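Local coordinates for YesW protein (Bacillus subtilis, PDB 2Z8S) that cleaves the rhamnogalacturonan backbone of plant cell-wall pectin by endo-acting elimination, requiring calcium or manganese for activity, at residues G324-S329 and I556-P561; S451-I456 and K498-L503; E241-N246 and Y297-G302. All coordinates share one frame; numbering follows the deposited sequence.

Contact 1 of 3, residues G324-S329 and I556-P561. With CA (calcium ion), chain F; CA (calcium ion), chain E; ADA (alpha-D-galactopyranuronic acid), chain C.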
loop_
_atom_site.group_PDB
_atom_site.type_symbol
_atom_site.label_atom_id
_atom_site.label_comp_id
_atom_site.label_asym_id
_atom_site.label_seq_id
_atom_site.Cartn_x
_atom_site.Cartn_y
_atom_site.Cartn_z
ATOM N N GLY A 324 -4.762 -7.559 16.557
ATOM C CA GLY A 324 -4.058 -7.112 15.365
ATOM C C GLY A 324 -3.721 -8.181 14.340
ATOM O O GLY A 324 -3.493 -9.335 14.684
ATOM N N ASN A 325 -3.724 -7.780 13.072
ATOM C CA ASN A 325 -3.241 -8.586 11.970
ATOM C C ASN A 325 -1.793 -8.244 11.702
ATOM O O ASN A 325 -1.238 -7.367 12.354
ATOM C CB ASN A 325 -4.060 -8.281 10.713
ATOM C CG ASN A 325 -5.386 -9.015 10.682
ATOM O OD1 ASN A 325 -5.828 -9.569 11.692
ATOM N ND2 ASN A 325 -6.026 -9.037 9.513
ATOM N N HIS A 326 -1.176 -8.926 10.741
ATOM C CA HIS A 326 0.095 -8.469 10.202
ATOM C C HIS A 326 -0.184 -7.407 9.143
ATOM O O HIS A 326 0.541 -7.319 8.152
ATOM C CB HIS A 326 0.862 -9.589 9.513
ATOM C CG HIS A 326 1.020 -10.836 10.321
ATOM N ND1 HIS A 326 1.980 -10.978 11.299
ATOM C CD2 HIS A 326 0.381 -12.027 10.242
ATOM C CE1 HIS A 326 1.907 -12.197 11.807
ATOM N NE2 HIS A 326 0.946 -12.856 11.182
ATOM N N ASN A 327 -1.264 -6.643 9.332
ATOM C CA ASN A 327 -1.668 -5.556 8.433
ATOM C C ASN A 327 -2.756 -4.720 9.071
ATOM O O ASN A 327 -3.363 -5.127 10.064
ATOM C CB ASN A 327 -2.164 -6.093 7.089
ATOM C CG ASN A 327 -2.703 -7.506 7.182
ATOM O OD1 ASN A 327 -2.013 -8.451 6.825
ATOM N ND2 ASN A 327 -3.925 -7.659 7.664
ATOM N N LEU A 328 -3.008 -3.542 8.522
ATOM C CA LEU A 328 -4.126 -2.735 9.004
ATOM C C LEU A 328 -4.816 -1.990 7.864
ATOM O O LEU A 328 -4.322 -1.962 6.735
ATOM C CB LEU A 328 -3.689 -1.786 10.134
ATOM C CG LEU A 328 -2.429 -0.956 9.926
ATOM C CD1 LEU A 328 -2.615 0.087 8.822
ATOM C CD2 LEU A 328 -2.055 -0.292 11.217
ATOM N N SER A 329 -5.977 -1.421 8.156
ATOM C CA SER A 329 -6.641 -0.549 7.204
ATOM C C SER A 329 -6.987 0.760 7.886
ATOM O O SER A 329 -7.221 0.797 9.093
ATOM C CB SER A 329 -7.887 -1.213 6.654
ATOM O OG SER A 329 -7.560 -2.488 6.135
ATOM N N ILE A 556 3.660 -2.515 4.509
ATOM C CA ILE A 556 3.831 -2.891 5.910
ATOM C C ILE A 556 3.563 -4.370 6.095
ATOM O O ILE A 556 2.673 -4.915 5.446
ATOM C CB ILE A 556 3.024 -2.016 6.913
ATOM C CG1 ILE A 556 1.528 -2.314 6.830
ATOM C CG2 ILE A 556 3.332 -0.539 6.705
ATOM C CD1 ILE A 556 0.805 -2.103 8.119
ATOM N N ALA A 557 4.366 -5.009 6.946
ATOM C CA ALA A 557 4.198 -6.410 7.324
ATOM C C ALA A 557 3.735 -7.279 6.154
ATOM O O ALA A 557 4.416 -7.342 5.136
ATOM C CB ALA A 557 3.261 -6.527 8.499
ATOM N N TYR A 558 2.580 -7.925 6.281
ATOM C CA TYR A 558 2.061 -8.721 5.184
ATOM C C TYR A 558 1.175 -7.905 4.285
ATOM O O TYR A 558 0.001 -7.657 4.595
ATOM C CB TYR A 558 1.351 -9.972 5.670
ATOM C CG TYR A 558 2.275 -10.916 6.370
ATOM C CD1 TYR A 558 3.641 -10.928 6.080
ATOM C CD2 TYR A 558 1.789 -11.813 7.313
ATOM C CE1 TYR A 558 4.502 -11.797 6.729
ATOM C CE2 TYR A 558 2.642 -12.695 7.973
ATOM C CZ TYR A 558 3.991 -12.683 7.672
ATOM O OH TYR A 558 4.825 -13.550 8.325
ATOM N N ASN A 559 1.759 -7.530 3.147
ATOM C CA ASN A 559 1.163 -6.596 2.202
ATOM C C ASN A 559 -0.243 -6.956 1.800
ATOM O O ASN A 559 -0.481 -8.040 1.250
ATOM C CB ASN A 559 2.046 -6.447 0.974
ATOM C CG ASN A 559 3.476 -6.230 1.336
ATOM O OD1 ASN A 559 3.920 -6.630 2.411
ATOM N ND2 ASN A 559 4.215 -5.596 0.454
ATOM N N GLN A 560 -1.173 -6.044 2.100
ATOM C CA GLN A 560 -2.552 -6.180 1.648
ATOM C C GLN A 560 -2.781 -5.298 0.438
ATOM O O GLN A 560 -2.052 -4.321 0.234
ATOM C CB GLN A 560 -3.538 -5.840 2.759
ATOM C CG GLN A 560 -3.497 -6.787 3.921
ATOM C CD GLN A 560 -3.549 -8.244 3.504
ATOM O OE1 GLN A 560 -2.546 -8.953 3.592
ATOM N NE2 GLN A 560 -4.715 -8.702 3.061
ATOM N N PRO A 561 -3.767 -5.662 -0.398
ATOM C CA PRO A 561 -4.142 -4.793 -1.508
ATOM C C PRO A 561 -4.908 -3.566 -0.995
ATOM O O PRO A 561 -5.535 -3.638 0.071
ATOM C CB PRO A 561 -5.050 -5.688 -2.360
ATOM C CG PRO A 561 -5.612 -6.691 -1.408
ATOM C CD PRO A 561 -4.566 -6.905 -0.358
HETATM CA CA CA F . 5.776 -6.269 3.742
HETATM CA CA CA E . -0.464 -14.418 11.461
HETATM C C1 ADA C . 6.890 -18.121 8.004
HETATM C C2 ADA C . 6.399 -17.985 6.551
HETATM C C3 ADA C . 5.743 -16.600 6.354
HETATM C C4 ADA C . 4.537 -16.490 7.282
HETATM C C5 ADA C . 5.118 -16.497 8.715
HETATM C C6 ADA C . 4.003 -16.358 9.764
HETATM O O1 ADA C . 8.058 -17.351 8.262
HETATM O O2 ADA C . 7.468 -18.213 5.622
HETATM O O3 ADA C . 5.328 -16.382 4.999
HETATM O O4 ADA C . 3.659 -17.608 7.009
HETATM O O5 ADA C . 5.883 -17.707 8.991
HETATM O O6B ADA C . 3.295 -15.334 9.759
HETATM O O6A ADA C . 3.854 -17.285 10.575
HETATM O O HOH W 1 0.412 -14.969 13.175
HETATM O O HOH W 2 0.771 -15.710 10.073
HETATM O O HOH W 3 7.377 -5.480 5.399
HETATM O O HOH W 4 7.269 -8.237 3.709
#
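Tyr558 and His326 lie side by side and point the same way, toward the bound galacturonate, and the tyrosine can be followed outward atom by atom. Beyond CB, with CG anti to its own carbonyl carbon (chi1 -64°), the ring is swung against the histidine side chain, Tyr558 CG coming 3.7 Å from His326 CB. Further out, CD2 of Tyr558 approaches CG of His326 to 3.3 Å, and CE2 rides over one face of the imidazole, nearer its rim than its centre. The ring planes are inclined at 53°. CE2 and CZ both border the sugar before the hydroxyl is reached. At the tip, Tyr558 OH donates a hydrogen bond of 2.8 Å to the carboxylate oxygen O6B, an atom that lies at the edge of the phenol ring and near its plane; His177 is a second partner of this hydroxyl. The imidazole is gripped at both nitrogens, NE2 of His326 binding a calcium ion at 2.1 Å while ND1 is hydrogen-bonded to Tyr288. His362, Asp364, Glu385 and two waters complete that metal site. One residue back from the tyrosine, Ala557 O meets a second calcium ion at 2.2 Å, as does Asn559 OD1 at 2.3 Å. Behind the polar groups, Leu328 CG packs on Ile556 CD1 at 3.9 Å. The arrangement would thus probably link metal binding to substrate binding: a calcium-bound histidine packs against the substrate-binding tyrosine, whose own loop is pinned by another calcium, consistent with the structural role suggested for these ions.

Contact 2 of 3, residues S451-I456 and K498-L503; sequences STNFGI and KATPTL. With ADA (alpha-D-galactopyranuronic acid), chain B.
Asn453 holds its CG trans to the backbone nitrogen (chi1 -170°), which reaches the carboxamide across to the loop at Ala499, while a bend at chi2 followed by an extended tail carries Lys498 away toward the sugar. ND2 of Asn453 gives Ala499 O a hydrogen bond of 2.9 Å that is weak, with an N-H...O angle of 124°; the stronger partner of Asn453 ND2 is Asp468 OD1. Beside it, Pro501 lays CD over a face of the Phe454 ring, a CH-pi contact 4.1 Å from CD to the ring centroid and 19° off the normal. Lys498 NZ donates to two oxygens of one galacturonate, ring oxygen O5 at 2.8 Å and carboxylate O6B at 3.0 Å, and the lysine also forms a cation-pi pair with Tyr558. A methionine in its place would probably leave that carboxylate without this positive mate and the ring oxygen without this donor, although Arg415 and Thr497 also hydrogen-bond the sugar. Phe454 begins strand 454-456, an outermost strand of its four-stranded sheet, and pairs through its backbone with Leu467 of strand 465-468; segment 498-503 belongs to the loop that follows strand 491-492 and runs into strand 503-505, and its Pro501 packs on both Leu467 and strand 514-519.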
loop_
_atom_site.group_PDB
_atom_site.type_symbol
_atom_site.label_atom_id
_atom_site.label_comp_id
_atom_site.label_asym_id
_atom_site.label_seq_id
_atom_site.Cartn_x
_atom_site.Cartn_y
_atom_site.Cartn_z
ATOM N N SER A 451 -5.959 -17.391 -6.466
ATOM C CA SER A 451 -5.202 -16.653 -5.461
ATOM C C SER A 451 -6.102 -16.029 -4.399
ATOM O O SER A 451 -7.275 -15.719 -4.648
ATOM C CB SER A 451 -4.344 -15.574 -6.098
ATOM O OG SER A 451 -5.138 -14.668 -6.831
ATOM N N THR A 452 -5.538 -15.879 -3.206
ATOM C CA THR A 452 -6.175 -15.160 -2.120
ATOM C C THR A 452 -5.100 -14.233 -1.599
ATOM O O THR A 452 -4.619 -14.352 -0.459
ATOM C CB THR A 452 -6.659 -16.095 -1.022
ATOM O OG1 THR A 452 -7.098 -17.322 -1.613
ATOM C CG2 THR A 452 -7.818 -15.462 -0.269
ATOM N N ASN A 453 -4.713 -13.315 -2.478
ATOM C CA ASN A 453 -3.636 -12.388 -2.202
ATOM C C ASN A 453 -4.091 -10.943 -2.419
ATOM O O ASN A 453 -4.685 -10.342 -1.530
ATOM C CB ASN A 453 -2.426 -12.737 -3.074
ATOM C CG ASN A 453 -1.181 -11.983 -2.674
ATOM O OD1 ASN A 453 -1.144 -11.308 -1.642
ATOM N ND2 ASN A 453 -0.147 -12.092 -3.492
ATOM N N PHE A 454 -3.820 -10.408 -3.606
ATOM C CA PHE A 454 -4.210 -9.057 -3.970
ATOM C C PHE A 454 -5.382 -9.065 -4.923
ATOM O O PHE A 454 -5.579 -10.015 -5.683
ATOM C CB PHE A 454 -3.056 -8.351 -4.681
ATOM C CG PHE A 454 -2.118 -7.629 -3.769
ATOM C CD1 PHE A 454 -1.726 -8.186 -2.550
ATOM C CD2 PHE A 454 -1.589 -6.403 -4.148
ATOM C CE1 PHE A 454 -0.838 -7.522 -1.707
ATOM C CE2 PHE A 454 -0.701 -5.729 -3.328
ATOM C CZ PHE A 454 -0.321 -6.297 -2.093
ATOM N N GLY A 455 -6.148 -7.986 -4.875
ATOM C CA GLY A 455 -7.067 -7.630 -5.936
ATOM C C GLY A 455 -6.491 -6.432 -6.665
ATOM O O GLY A 455 -5.866 -5.574 -6.053
ATOM N N ILE A 456 -6.674 -6.376 -7.977
ATOM C CA ILE A 456 -6.164 -5.259 -8.750
ATOM C C ILE A 456 -7.144 -4.897 -9.841
ATOM O O ILE A 456 -7.660 -5.762 -10.540
ATOM C CB ILE A 456 -4.783 -5.568 -9.350
ATOM C CG1 ILE A 456 -4.248 -4.344 -10.113
ATOM C CG2 ILE A 456 -4.818 -6.875 -10.186
ATOM C CD1 ILE A 456 -2.766 -4.423 -10.507
ATOM N N LYS A 498 4.177 -15.237 0.420
ATOM C CA LYS A 498 3.281 -14.085 0.401
ATOM C C LYS A 498 3.191 -13.565 -1.019
ATOM O O LYS A 498 2.156 -13.039 -1.426
ATOM C CB LYS A 498 3.770 -12.978 1.318
ATOM C CG LYS A 498 3.710 -13.332 2.769
ATOM C CD LYS A 498 2.276 -13.481 3.234
ATOM C CE LYS A 498 2.259 -13.974 4.665
ATOM N NZ LYS A 498 0.894 -14.368 5.114
ATOM N N ALA A 499 4.290 -13.720 -1.756
ATOM C CA ALA A 499 4.352 -13.430 -3.183
ATOM C C ALA A 499 3.656 -12.115 -3.518
ATOM O O ALA A 499 2.653 -12.089 -4.251
ATOM C CB ALA A 499 3.762 -14.584 -3.984
ATOM N N THR A 500 4.197 -11.033 -2.967
ATOM C CA THR A 500 3.635 -9.699 -3.130
ATOM C C THR A 500 4.425 -8.977 -4.203
ATOM O O THR A 500 5.614 -9.277 -4.409
ATOM C CB THR A 500 3.717 -8.883 -1.830
ATOM O OG1 THR A 500 5.081 -8.828 -1.378
ATOM C CG2 THR A 500 2.854 -9.520 -0.748
ATOM N N PRO A 501 3.777 -8.026 -4.901
ATOM C CA PRO A 501 4.542 -7.280 -5.883
ATOM C C PRO A 501 5.386 -6.305 -5.107
ATOM O O PRO A 501 5.141 -6.123 -3.914
ATOM C CB PRO A 501 3.478 -6.528 -6.687
ATOM C CG PRO A 501 2.163 -6.923 -6.112
ATOM C CD PRO A 501 2.382 -7.574 -4.809
ATOM N N THR A 502 6.386 -5.711 -5.749
ATOM C CA THR A 502 7.132 -4.635 -5.110
ATOM C C THR A 502 6.121 -3.531 -4.756
ATOM O O THR A 502 6.098 -3.027 -3.644
ATOM C CB THR A 502 8.333 -4.168 -5.977
ATOM O OG1 THR A 502 9.400 -5.121 -5.855
ATOM C CG2 THR A 502 8.852 -2.817 -5.535
ATOM N N LEU A 503 5.250 -3.205 -5.697
ATOM C CA LEU A 503 4.149 -2.323 -5.411
ATOM C C LEU A 503 3.018 -2.556 -6.377
ATOM O O LEU A 503 3.241 -2.882 -7.533
ATOM C CB LEU A 503 4.582 -0.862 -5.499
ATOM C CG LEU A 503 3.566 0.176 -4.997
ATOM C CD1 LEU A 503 3.542 0.220 -3.493
ATOM C CD2 LEU A 503 3.916 1.532 -5.552
HETATM C C1 ADA B . 2.252 -17.300 7.090
HETATM C C2 ADA B . 1.480 -18.548 7.555
HETATM C C3 ADA B . 1.584 -19.668 6.484
HETATM C C4 ADA B . 1.215 -19.131 5.093
HETATM C C5 ADA B . 2.113 -17.941 4.793
HETATM C C6 ADA B . 1.786 -17.414 3.420
HETATM O O2 ADA B . 2.015 -19.011 8.802
HETATM O O3 ADA B . 0.761 -20.793 6.818
HETATM O O4 ADA B . -0.147 -18.685 5.069
HETATM O O5 ADA B . 1.849 -16.907 5.772
HETATM O O6B ADA B . 0.731 -16.760 3.284
HETATM O O6A ADA B . 2.598 -17.674 2.515
#

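Contact 3 of 3, residues E241-N246 and Y297-G302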
loop_
_atom_site.group_PDB
_atom_site.type_symbol
_atom_site.label_atom_id
_atom_site.label_comp_id
_atom_site.label_asym_id
_atom_site.label_seq_id
_atom_site.Cartn_x
_atom_site.Cartn_y
_atom_site.Cartn_z
ATOM N N GLU A 241 18.228 12.981 6.870
ATOM C CA GLU A 241 17.498 12.977 8.122
ATOM C C GLU A 241 16.937 14.371 8.369
ATOM O O GLU A 241 17.668 15.353 8.310
ATOM C CB GLU A 241 18.419 12.587 9.268
ATOM C CG GLU A 241 17.809 12.834 10.642
ATOM C CD GLU A 241 18.837 12.856 11.740
ATOM O OE1 GLU A 241 18.486 12.484 12.877
ATOM O OE2 GLU A 241 19.998 13.239 11.478
ATOM N N LEU A 242 15.635 14.454 8.608
ATOM C CA LEU A 242 15.015 15.717 8.966
ATOM C C LEU A 242 14.915 15.773 10.469
ATOM O O LEU A 242 15.546 16.607 11.107
ATOM C CB LEU A 242 13.622 15.840 8.354
ATOM C CG LEU A 242 13.468 16.166 6.868
ATOM C CD1 LEU A 242 12.027 15.925 6.488
ATOM C CD2 LEU A 242 13.862 17.600 6.554
ATOM N N VAL A 243 14.106 14.880 11.031
ATOM C CA VAL A 243 13.943 14.783 12.475
ATOM C C VAL A 243 14.058 13.336 12.914
ATOM O O VAL A 243 13.597 12.431 12.227
ATOM C CB VAL A 243 12.592 15.367 12.937
ATOM C CG1 VAL A 243 12.421 15.218 14.446
ATOM C CG2 VAL A 243 12.492 16.850 12.554
ATOM N N THR A 244 14.698 13.125 14.052
ATOM C CA THR A 244 14.723 11.822 14.669
ATOM C C THR A 244 14.344 11.984 16.122
ATOM O O THR A 244 15.055 12.648 16.870
ATOM C CB THR A 244 16.111 11.191 14.573
ATOM O OG1 THR A 244 16.449 10.997 13.198
ATOM C CG2 THR A 244 16.146 9.863 15.279
ATOM N N ALA A 245 13.212 11.405 16.509
ATOM C CA ALA A 245 12.862 11.258 17.920
ATOM C C ALA A 245 12.993 9.788 18.331
ATOM O O ALA A 245 13.242 8.915 17.489
ATOM C CB ALA A 245 11.456 11.767 18.179
ATOM N N ASN A 246 12.841 9.516 19.623
ATOM C CA ASN A 246 12.854 8.147 20.109
ATOM C C ASN A 246 11.599 7.429 19.640
ATOM O O ASN A 246 10.510 8.012 19.651
ATOM C CB ASN A 246 12.976 8.101 21.635
ATOM C CG ASN A 246 14.410 8.230 22.102
ATOM O OD1 ASN A 246 14.960 9.323 22.157
ATOM N ND2 ASN A 246 15.031 7.102 22.430
ATOM N N TYR A 297 1.399 10.117 15.121
ATOM C CA TYR A 297 2.305 11.248 14.995
ATOM C C TYR A 297 1.861 12.200 13.905
ATOM O O TYR A 297 1.283 11.792 12.894
ATOM C CB TYR A 297 3.721 10.797 14.635
ATOM C CG TYR A 297 4.395 9.910 15.645
ATOM C CD1 TYR A 297 5.233 10.449 16.615
ATOM C CD2 TYR A 297 4.214 8.526 15.617
ATOM C CE1 TYR A 297 5.861 9.640 17.539
ATOM C CE2 TYR A 297 4.834 7.715 16.538
ATOM C CZ TYR A 297 5.653 8.284 17.493
ATOM O OH TYR A 297 6.274 7.491 18.406
ATOM N N ASN A 298 2.157 13.477 14.118
ATOM C CA ASN A 298 2.147 14.452 13.052
ATOM C C ASN A 298 3.573 14.869 12.782
ATOM O O ASN A 298 4.360 15.074 13.707
ATOM C CB ASN A 298 1.326 15.672 13.439
ATOM C CG ASN A 298 -0.147 15.445 13.289
ATOM O OD1 ASN A 298 -0.959 16.172 13.850
ATOM N ND2 ASN A 298 -0.510 14.429 12.534
ATOM N N PHE A 299 3.921 14.965 11.512
ATOM C CA PHE A 299 5.110 15.699 11.160
ATOM C C PHE A 299 4.644 16.957 10.443
ATOM O O PHE A 299 4.049 16.875 9.370
ATOM C CB PHE A 299 6.085 14.876 10.316
ATOM C CG PHE A 299 7.340 15.616 10.000
ATOM C CD1 PHE A 299 8.252 15.913 11.012
ATOM C CD2 PHE A 299 7.589 16.073 8.705
ATOM C CE1 PHE A 299 9.399 16.634 10.738
ATOM C CE2 PHE A 299 8.741 16.797 8.420
ATOM C CZ PHE A 299 9.649 17.080 9.438
ATOM N N ARG A 300 4.882 18.107 11.071
ATOM C CA ARG A 300 4.390 19.399 10.591
ATOM C C ARG A 300 5.255 20.514 11.125
ATOM O O ARG A 300 5.657 20.481 12.289
ATOM C CB ARG A 300 2.939 19.624 11.014
ATOM C CG ARG A 300 1.947 18.875 10.154
ATOM C CD ARG A 300 0.575 18.881 10.727
ATOM N NE ARG A 300 -0.092 17.614 10.480
ATOM C CZ ARG A 300 -1.403 17.421 10.592
ATOM N NH1 ARG A 300 -2.208 18.423 10.931
ATOM N NH2 ARG A 300 -1.912 16.221 10.349
ATOM N N ASP A 301 5.541 21.491 10.263
ATOM C CA ASP A 301 6.416 22.629 10.586
ATOM C C ASP A 301 7.744 22.171 11.169
ATOM O O ASP A 301 8.152 22.636 12.238
ATOM C CB ASP A 301 5.736 23.608 11.565
ATOM C CG ASP A 301 4.306 23.939 11.173
ATOM O OD1 ASP A 301 3.460 24.002 12.084
ATOM O OD2 ASP A 301 4.022 24.129 9.968
ATOM N N GLY A 302 8.391 21.234 10.476
ATOM C CA GLY A 302 9.680 20.686 10.881
ATOM C C GLY A 302 9.686 20.037 12.251
ATOM O O GLY A 302 10.756 19.819 12.816
#
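Two neighbouring four-stranded blades of the beta-propeller meet here. Strand 241-246, an edge strand of one, faces strand 293-300 of the next, and over the segments compared the two run roughly antiparallel at 148°, their axes approaching to 10.0 Å. At such a spacing side chains do the joining, and no hydrogen bond crosses between the two segments. A classic beta bulge, in which Leu242 and Val243 both face Val233, lets these consecutive residues both direct their side chains to the neighbouring blade. Their common target is Phe299, whose CG lies trans to the backbone nitrogen (chi1 -178°), extending the ring into the gap between the sheets. The Leu242 side chain crosses that of Phe299 at about a right angle, CD1 lying 3.9 Å from Phe299 CE2. Val243 instead comes to the ring edge, near its plane, with CG2 at 3.6 Å from Phe299 CE1. The phenylalanine also packs on Val233 and Leu186, close to Asp187 and Glu193 of a calcium site. Just beyond strand 241-246, Glu248 O is hydrogen-bonded to Tyr297 OH. Past strand 293-300 the chain turns through Gly302, whose positive phi suits glycine, and there Val243 CG2 rests 3.4 Å from Gly302 O.

How the contacts relate
Along the chain, contact 3 closes first; the 324-329 half of contact 1 follows, then both halves of contact 2, and finally residues 556-561. All six segments belong to the family 11 lyase domain. Contacts 1 and 2 have centres about 12 Å apart and touch directly, Pro561 CB meeting Gly455 N at 3.6 Å, and together they supply groups to two bound galacturonates. Contact 3 stands apart, about 24 Å between centres from contact 1 and 32 Å from contact 2, touching neither. The propeller thus divides labour: loop residues far apart in sequence meet substrate and calcium, strand 454-456 packed behind, while apolar packing joins blades far from the sugars, beside another calcium site.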